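Local coordinates for protein Non-reducing end beta-L-arabinofuranosidase (Bacteroides thetaiotaomicron, PDB 5MQO) that probably acts as an aceric acidase of glycoside hydrolase family GH127, cleaving a glycosidic linkage in complex plant pectin, at residues A[251-256]-A[310-315]; A[335-340]-A[431-436]; A[342-347]-A[370-375]. All coordinates share one frame; numbering follows the deposited sequence.

Contact 1: A[251-256]-A[310-315]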
loop_
_atom_site.group_PDB
_atom_site.type_symbol
_atom_site.label_atom_id
_atom_site.label_comp_id
_atom_site.label_asym_id
_atom_site.label_seq_id
_atom_site.Cartn_x
_atom_site.Cartn_y
_atom_site.Cartn_z
ATOM N N MET A 251 3.487 -17.959 9.369
ATOM C CA MET A 251 3.327 -19.378 9.649
ATOM C C MET A 251 3.557 -19.724 11.089
ATOM O O MET A 251 2.865 -20.604 11.612
ATOM C CB MET A 251 4.228 -20.227 8.784
ATOM C CG MET A 251 3.520 -20.657 7.522
ATOM S SD MET A 251 2.375 -21.994 7.885
ATOM C CE MET A 251 1.752 -22.175 6.232
ATOM N N TYR A 252 4.509 -19.053 11.736
ATOM C CA TYR A 252 4.682 -19.220 13.195
ATOM C C TYR A 252 3.423 -18.778 13.918
ATOM O O TYR A 252 2.876 -19.512 14.718
ATOM C CB TYR A 252 5.877 -18.437 13.711
ATOM C CG TYR A 252 5.914 -18.233 15.206
ATOM C CD1 TYR A 252 6.204 -19.285 16.084
ATOM C CD2 TYR A 252 5.696 -16.970 15.745
ATOM C CE1 TYR A 252 6.258 -19.077 17.465
ATOM C CE2 TYR A 252 5.745 -16.747 17.117
ATOM C CZ TYR A 252 6.021 -17.797 17.981
ATOM O OH TYR A 252 6.068 -17.511 19.332
ATOM N N ARG A 253 2.954 -17.583 13.587
ATOM C CA ARG A 253 1.640 -17.118 14.018
ATOM C C ARG A 253 0.521 -18.118 13.836
ATOM O O ARG A 253 -0.299 -18.256 14.730
ATOM C CB ARG A 253 1.254 -15.817 13.307
ATOM C CG ARG A 253 1.988 -14.618 13.901
ATOM C CD ARG A 253 1.950 -13.422 13.005
ATOM N NE ARG A 253 2.815 -12.383 13.523
ATOM C CZ ARG A 253 3.087 -11.260 12.861
ATOM N NH1 ARG A 253 2.532 -11.033 11.673
ATOM N NH2 ARG A 253 3.901 -10.348 13.392
ATOM N N ALA A 254 0.490 -18.799 12.699
ATOM C CA ALA A 254 -0.564 -19.766 12.413
ATOM C C ALA A 254 -0.393 -21.162 13.027
ATOM O O ALA A 254 -1.376 -21.889 13.121
ATOM C CB ALA A 254 -0.759 -19.895 10.924
ATOM N N THR A 255 0.820 -21.551 13.417
ATOM C CA THR A 255 1.070 -22.918 13.909
ATOM C C THR A 255 1.631 -23.028 15.317
ATOM O O THR A 255 1.521 -24.085 15.911
ATOM C CB THR A 255 2.084 -23.644 13.011
ATOM O OG1 THR A 255 3.313 -22.898 12.966
ATOM C CG2 THR A 255 1.526 -23.848 11.600
ATOM N N GLY A 256 2.255 -21.967 15.833
ATOM C CA GLY A 256 2.917 -21.986 17.132
ATOM C C GLY A 256 4.262 -22.683 17.079
ATOM O O GLY A 256 4.871 -22.931 18.119
ATOM N N VAL A 310 9.130 -9.747 12.894
ATOM C CA VAL A 310 9.985 -10.414 13.893
ATOM C C VAL A 310 9.965 -9.639 15.192
ATOM O O VAL A 310 9.815 -10.254 16.259
ATOM C CB VAL A 310 11.427 -10.640 13.408
ATOM C CG1 VAL A 310 12.343 -11.103 14.559
ATOM C CG2 VAL A 310 11.406 -11.657 12.263
ATOM N N TYR A 311 10.046 -8.305 15.111
ATOM C CA TYR A 311 9.979 -7.481 16.325
ATOM C C TYR A 311 8.692 -7.743 17.115
ATOM O O TYR A 311 8.729 -7.836 18.335
ATOM C CB TYR A 311 10.137 -5.984 16.040
ATOM C CG TYR A 311 9.926 -5.216 17.302
ATOM C CD1 TYR A 311 10.945 -5.101 18.251
ATOM C CD2 TYR A 311 8.661 -4.703 17.616
ATOM C CE1 TYR A 311 10.725 -4.439 19.459
ATOM C CE2 TYR A 311 8.431 -4.043 18.807
ATOM C CZ TYR A 311 9.452 -3.910 19.715
ATOM O OH TYR A 311 9.148 -3.258 20.863
ATOM N N ALA A 312 7.566 -7.884 16.415
ATOM C CA ALA A 312 6.281 -8.168 17.068
ATOM C C ALA A 312 6.338 -9.368 18.009
ATOM O O ALA A 312 5.623 -9.400 19.003
ATOM C CB ALA A 312 5.200 -8.411 16.031
ATOM N N GLU A 313 7.177 -10.341 17.646
ATOM C CA GLU A 313 7.330 -11.584 18.376
ATOM C C GLU A 313 8.464 -11.541 19.379
ATOM O O GLU A 313 8.294 -12.075 20.460
ATOM C CB GLU A 313 7.540 -12.773 17.399
ATOM C CG GLU A 313 6.547 -12.840 16.232
ATOM C CD GLU A 313 5.078 -12.842 16.664
ATOM O OE1 GLU A 313 4.762 -13.363 17.783
ATOM O OE2 GLU A 313 4.226 -12.342 15.872
ATOM N N THR A 314 9.607 -10.933 19.036
ATOM C CA THR A 314 10.834 -10.979 19.904
ATOM C C THR A 314 11.063 -9.815 20.898
ATOM O O THR A 314 11.830 -9.960 21.863
ATOM C CB THR A 314 12.143 -11.111 19.061
ATOM O OG1 THR A 314 12.427 -9.884 18.361
ATOM C CG2 THR A 314 12.057 -12.290 18.069
ATOM N N GLY A 315 10.456 -8.655 20.624
ATOM C CA GLY A 315 10.618 -7.454 21.442
ATOM C C GLY A 315 12.026 -6.923 21.539
ATOM O O GLY A 315 12.325 -6.189 22.465
#
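A salt bridge between R253 and E313 ties the C-terminal end of helix 243-255 to that of helix 297-314, within the helical GH127 catalytic domain of the six-hairpin clan. The short helical segments run 44° apart, and their axes come no closer than 12.0 Å, so long side chains have to span the gap. R253 is extended from CG to NE and offers the edge of its guanidinium: NE lies 2.7 Å from E313 OE2, with the oxygen almost in the guanidinium plane and the N-H pointing nearly straight at it (163°). A second bond from NH2 to the same oxygen is weak. The E313 chain folds back at its second torsion (chi2 -55°), bringing the carboxylate up to R253 and Y252. Around this pair, S31 also bonds E313 OE2, D309 also meets R253 NH2, and E250 pairs with NH1. With an alanine in place of the arginine, E313 would probably keep S31 but lose its cationic mate, and D309 and E250 would lose this partner. A312 CB lies against R253 NH2. The tyrosine edge completes the contact, with Y252 CE2 3.6 Å from E313 OE1.

Contact 2: A[335-340]-A[431-436]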
loop_
_atom_site.group_PDB
_atom_site.type_symbol
_atom_site.label_atom_id
_atom_site.label_comp_id
_atom_site.label_asym_id
_atom_site.label_seq_id
_atom_site.Cartn_x
_atom_site.Cartn_y
_atom_site.Cartn_z
ATOM N N MET A 335 10.466 9.684 -0.106
ATOM C CA MET A 335 9.171 9.130 -0.495
ATOM C C MET A 335 8.459 10.154 -1.311
ATOM O O MET A 335 8.413 11.330 -0.936
ATOM C CB MET A 335 8.341 8.830 0.729
ATOM C CG MET A 335 6.950 8.313 0.438
ATOM S SD MET A 335 6.101 7.887 1.960
ATOM C CE MET A 335 5.469 9.510 2.366
ATOM N N TYR A 336 7.872 9.713 -2.411
ATOM C CA TYR A 336 7.026 10.608 -3.186
ATOM C C TYR A 336 5.724 10.942 -2.416
ATOM O O TYR A 336 5.279 10.172 -1.560
ATOM C CB TYR A 336 6.749 10.020 -4.550
ATOM C CG TYR A 336 7.962 9.997 -5.394
ATOM C CD1 TYR A 336 8.843 8.919 -5.381
ATOM C CD2 TYR A 336 8.240 11.052 -6.236
ATOM C CE1 TYR A 336 9.981 8.900 -6.204
ATOM C CE2 TYR A 336 9.365 11.064 -7.046
ATOM C CZ TYR A 336 10.237 9.989 -7.044
ATOM O OH TYR A 336 11.354 10.024 -7.867
ATOM N N VAL A 337 5.120 12.080 -2.736
ATOM C CA VAL A 337 3.874 12.545 -2.087
ATOM C C VAL A 337 2.677 11.582 -2.187
ATOM O O VAL A 337 1.764 11.664 -1.390
ATOM C CB VAL A 337 3.498 13.942 -2.626
ATOM C CG1 VAL A 337 3.045 13.835 -4.081
ATOM C CG2 VAL A 337 2.434 14.625 -1.768
ATOM N N THR A 338 2.709 10.671 -3.154
ATOM C CA THR A 338 1.760 9.571 -3.306
ATOM C C THR A 338 2.076 8.311 -2.489
ATOM O O THR A 338 1.365 7.301 -2.593
ATOM C CB THR A 338 1.736 9.130 -4.786
ATOM O OG1 THR A 338 3.036 8.684 -5.195
ATOM C CG2 THR A 338 1.321 10.276 -5.684
ATOM N N GLY A 339 3.145 8.349 -1.696
ATOM C CA GLY A 339 3.595 7.177 -0.901
ATOM C C GLY A 339 4.546 6.240 -1.640
ATOM O O GLY A 339 5.073 5.300 -1.058
ATOM N N ALA A 340 4.804 6.524 -2.914
ATOM C CA ALA A 340 5.539 5.588 -3.752
ATOM C C ALA A 340 7.006 5.689 -3.415
ATOM O O ALA A 340 7.444 6.718 -2.911
ATOM C CB ALA A 340 5.298 5.849 -5.232
ATOM N N ASN A 431 5.017 3.857 -11.759
ATOM C CA ASN A 431 4.067 4.890 -11.386
ATOM C C ASN A 431 4.733 6.278 -11.391
ATOM O O ASN A 431 4.976 6.862 -10.326
ATOM C CB ASN A 431 3.507 4.601 -10.010
ATOM C CG ASN A 431 2.570 3.449 -10.025
ATOM O OD1 ASN A 431 1.387 3.595 -10.339
ATOM N ND2 ASN A 431 3.081 2.293 -9.708
ATOM N N PRO A 432 4.983 6.830 -12.587
ATOM C CA PRO A 432 5.622 8.131 -12.662
ATOM C C PRO A 432 4.736 9.258 -12.134
ATOM O O PRO A 432 3.523 9.099 -12.060
ATOM C CB PRO A 432 5.878 8.302 -14.176
ATOM C CG PRO A 432 4.791 7.552 -14.830
ATOM C CD PRO A 432 4.404 6.437 -13.887
ATOM N N LEU A 433 5.358 10.387 -11.798
ATOM C CA LEU A 433 4.626 11.601 -11.441
ATOM C C LEU A 433 4.587 12.651 -12.536
ATOM O O LEU A 433 4.206 13.784 -12.273
ATOM C CB LEU A 433 5.239 12.197 -10.187
ATOM C CG LEU A 433 4.759 11.561 -8.872
ATOM C CD1 LEU A 433 5.499 10.235 -8.587
ATOM C CD2 LEU A 433 4.898 12.601 -7.740
ATOM N N ARG A 434 5.007 12.285 -13.743
ATOM C CA ARG A 434 5.006 13.169 -14.909
ATOM C C ARG A 434 5.196 12.374 -16.213
ATOM O O ARG A 434 6.086 11.500 -16.306
ATOM C CB ARG A 434 6.116 14.263 -14.818
ATOM C CG ARG A 434 6.073 15.324 -15.920
ATOM C CD ARG A 434 6.752 16.646 -15.585
ATOM N NE ARG A 434 6.432 17.193 -14.254
ATOM C CZ ARG A 434 7.255 17.944 -13.485
ATOM N NH1 ARG A 434 8.506 18.288 -13.858
ATOM N NH2 ARG A 434 6.832 18.357 -12.294
ATOM N N ILE A 435 4.361 12.678 -17.207
ATOM C CA ILE A 435 4.620 12.283 -18.588
ATOM C C ILE A 435 4.717 13.554 -19.400
ATOM O O ILE A 435 3.784 14.338 -19.422
ATOM C CB ILE A 435 3.479 11.415 -19.189
ATOM C CG1 ILE A 435 3.239 10.148 -18.352
ATOM C CG2 ILE A 435 3.775 11.059 -20.645
ATOM C CD1 ILE A 435 4.314 9.091 -18.477
ATOM N N SER A 436 5.828 13.727 -20.094
ATOM C CA SER A 436 5.983 14.812 -21.048
ATOM C C SER A 436 6.226 14.227 -22.417
ATOM O O SER A 436 7.137 13.441 -22.586
ATOM C CB SER A 436 7.180 15.667 -20.648
ATOM O OG SER A 436 7.624 16.478 -21.726
#
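L433 is the residue of 431-436 that meets the turn at 335-340, packing against Y336, V337 and T338, and the chain on both sides of it is anchored to other parts of the fold. N431 comes first: its CB points toward the turn, but its amide is held by other groups, among them S418 at OD1 and T382 at ND2. After P432, whose CB points away from the turn, L433 puts both methyls to work. Its CG is anti to the carbonyl carbon (chi1 -82°), which directs the isobutyl group at the tyrosine. CD1 lies 3.7 Å from Y336 CD2 and 4.0 Å from Y336 CG, and L433 CD2 touches the same ring carbon, Y336 CD2, at 4.0 Å; both methyls approach from the same side of the ring, obliquely. L433 CD2 also reaches V337 CG1 at 4.3 Å, while L433 CD1 is the methyl on the T338 side, 4.5 Å from OG1 of that threonine. What receives the leucine is a type I beta turn from Y336 to G339, closed by G339 N bonding Y336 O at 2.8 Å. G339 has positive phi, where a CB would jam against the carbonyl oxygen of T338. Y336 N bonds A340 O at 3.1 Å, and that oxygen also lies at the tyrosine's ring edge; P374 O takes the hydroxyl at the far end of the ring. Past L433 the chain becomes a strand: R434 and I435 lie antiparallel to strand 690-697 of the C-terminal beta sheet, whose V692 and W693 pack on L433, W693 touching V337 as well.

Contact 3: A[342-347]-A[370-375]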
loop_
_atom_site.group_PDB
_atom_site.type_symbol
_atom_site.label_atom_id
_atom_site.label_comp_id
_atom_site.label_asym_id
_atom_site.label_seq_id
_atom_site.Cartn_x
_atom_site.Cartn_y
_atom_site.Cartn_z
ATOM N N GLY A 342 11.106 4.710 -4.661
ATOM C CA GLY A 342 12.092 4.322 -5.636
ATOM C C GLY A 342 12.121 5.330 -6.766
ATOM O O GLY A 342 11.325 5.265 -7.683
ATOM N N ALA A 343 13.076 6.239 -6.654
ATOM C CA ALA A 343 13.360 7.323 -7.568
ATOM C C ALA A 343 14.215 6.979 -8.771
ATOM O O ALA A 343 14.257 7.772 -9.715
ATOM C CB ALA A 343 14.117 8.375 -6.793
ATOM N N LEU A 344 14.966 5.871 -8.718
ATOM C CA LEU A 344 16.013 5.586 -9.726
ATOM C C LEU A 344 15.691 4.293 -10.406
ATOM O O LEU A 344 15.504 3.280 -9.750
ATOM C CB LEU A 344 17.414 5.482 -9.117
ATOM C CG LEU A 344 17.879 6.571 -8.142
ATOM C CD1 LEU A 344 19.084 6.094 -7.355
ATOM C CD2 LEU A 344 18.198 7.892 -8.815
ATOM N N TYR A 345 15.615 4.354 -11.727
ATOM C CA TYR A 345 15.675 3.168 -12.580
ATOM C C TYR A 345 17.060 2.522 -12.378
ATOM O O TYR A 345 17.149 1.327 -12.117
ATOM C CB TYR A 345 15.465 3.549 -14.072
ATOM C CG TYR A 345 14.010 3.853 -14.490
ATOM C CD1 TYR A 345 13.290 4.931 -13.954
ATOM C CD2 TYR A 345 13.362 3.060 -15.447
ATOM C CE1 TYR A 345 11.975 5.180 -14.344
ATOM C CE2 TYR A 345 12.063 3.319 -15.840
ATOM C CZ TYR A 345 11.374 4.374 -15.289
ATOM O OH TYR A 345 10.087 4.610 -15.685
ATOM N N ASP A 346 18.126 3.315 -12.500
ATOM C CA ASP A 346 19.496 2.844 -12.330
ATOM C C ASP A 346 20.286 3.911 -11.613
ATOM O O ASP A 346 19.994 5.071 -11.776
ATOM C CB ASP A 346 20.185 2.624 -13.680
ATOM C CG ASP A 346 19.449 1.654 -14.596
ATOM O OD1 ASP A 346 19.317 0.430 -14.322
ATOM O OD2 ASP A 346 19.039 2.131 -15.656
ATOM N N GLY A 347 21.309 3.551 -10.858
ATOM C CA GLY A 347 22.179 4.553 -10.251
ATOM C C GLY A 347 23.308 3.940 -9.442
ATOM O O GLY A 347 23.631 2.745 -9.588
ATOM N N PRO A 370 18.908 11.443 -0.312
ATOM C CA PRO A 370 17.873 12.202 0.365
ATOM C C PRO A 370 17.371 13.383 -0.496
ATOM O O PRO A 370 18.163 14.020 -1.217
ATOM C CB PRO A 370 18.578 12.726 1.634
ATOM C CG PRO A 370 19.823 11.924 1.801
ATOM C CD PRO A 370 20.006 11.066 0.593
ATOM N N TYR A 371 16.067 13.644 -0.436
ATOM C CA TYR A 371 15.414 14.645 -1.260
ATOM C C TYR A 371 15.642 14.538 -2.784
ATOM O O TYR A 371 15.452 15.535 -3.505
ATOM C CB TYR A 371 15.791 16.041 -0.764
ATOM C CG TYR A 371 15.709 16.151 0.718
ATOM C CD1 TYR A 371 14.467 16.193 1.375
ATOM C CD2 TYR A 371 16.865 16.156 1.493
ATOM C CE1 TYR A 371 14.394 16.260 2.769
ATOM C CE2 TYR A 371 16.803 16.253 2.875
ATOM C CZ TYR A 371 15.567 16.292 3.512
ATOM O OH TYR A 371 15.547 16.351 4.882
ATOM N N GLN A 372 16.034 13.376 -3.297
ATOM C CA GLN A 372 16.162 13.218 -4.744
ATOM C C GLN A 372 14.865 12.607 -5.255
ATOM O O GLN A 372 14.690 11.379 -5.231
ATOM C CB GLN A 372 17.375 12.364 -5.120
ATOM C CG GLN A 372 17.502 12.067 -6.604
ATOM C CD GLN A 372 18.684 11.186 -6.935
ATOM O OE1 GLN A 372 19.206 10.421 -6.095
ATOM N NE2 GLN A 372 19.122 11.279 -8.178
ATOM N N LEU A 373 13.948 13.466 -5.695
ATOM C CA LEU A 373 12.588 13.025 -6.044
ATOM C C LEU A 373 12.105 13.437 -7.429
ATOM O O LEU A 373 11.053 14.045 -7.549
ATOM C CB LEU A 373 11.608 13.477 -4.955
ATOM C CG LEU A 373 11.959 12.896 -3.570
ATOM C CD1 LEU A 373 11.215 13.636 -2.461
ATOM C CD2 LEU A 373 11.698 11.392 -3.515
ATOM N N PRO A 374 12.844 13.054 -8.490
ATOM C CA PRO A 374 12.445 13.389 -9.858
ATOM C C PRO A 374 11.073 12.826 -10.239
ATOM O O PRO A 374 10.593 11.897 -9.636
ATOM C CB PRO A 374 13.520 12.689 -10.695
ATOM C CG PRO A 374 13.900 11.498 -9.879
ATOM C CD PRO A 374 13.979 12.100 -8.505
ATOM N N ASN A 375 10.501 13.365 -11.288
ATOM C CA ASN A 375 9.112 13.196 -11.576
ATOM C C ASN A 375 8.920 12.311 -12.795
ATOM O O ASN A 375 8.251 11.277 -12.698
ATOM C CB ASN A 375 8.493 14.573 -11.812
ATOM C CG ASN A 375 8.324 15.373 -10.528
ATOM O OD1 ASN A 375 9.128 16.253 -10.196
ATOM N ND2 ASN A 375 7.242 15.086 -9.813
#
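A343 and L344 form a classic beta bulge, both facing S366, and this irregular piece of chain is what packs on the loop at 370-375. The bulge puts two consecutive residues against one opposite number; in the loop, A343 meets Q372 O and the P374 ring, and L344 the Q372 amide. A343 sits closest: its CB lies 3.4 Å from Q372 O and 4.1 Å from P374 CD, while its carbonyl oxygen approaches P374 CG at 3.7 Å. The small methyl thus rests against the peptide oxygen and the proline ring together, both on its one side, with the two backbones only 6.0 Å apart at the CA atoms of A343 and L373. Next along the chain, the CD2 methyl of L344 sits over the face of the Q372 amide, the two side chains crossing at about a right angle. The glutamine runs out straight, with CG anti to the backbone N (chi1 175°) and chi2 near 180°. This carries its amide to L344 CD2, which lies 3.6 Å from Q372 NE2 and 3.8 Å from both CD and OE1 of that glutamine. V363 of strand 361-364 packs against L344. The contact between the two segments is therefore one of shape: methyls rest on carbonyl, ring and amide surfaces, and Q372 OE1 takes its hydrogen bond from R369 N, just before the segment, which restrains the amide's rotation.

All three contacts fall in the GH127 catalytic range, and contact 1 closes before contact 2 opens, but they split into two regions. Contact 1 joins two helix ends, its centre about 35 Å from that of contact 2, on the opposite side of the chain's centre, and about 34 Å from that of contact 3. Contacts 2 and 3 adjoin, their centres about 10 Å apart, and contact 3 is nested in the loop that contact 2 closes. Besides the tyrosine hydroxyl, a backbone bond from L433 N to N375 O probably joins them. The loops after helix 317-333 and before helix 382-399 thus adjoin the chain at 431-433, and strand 434-435 continues into the C-terminal sheet.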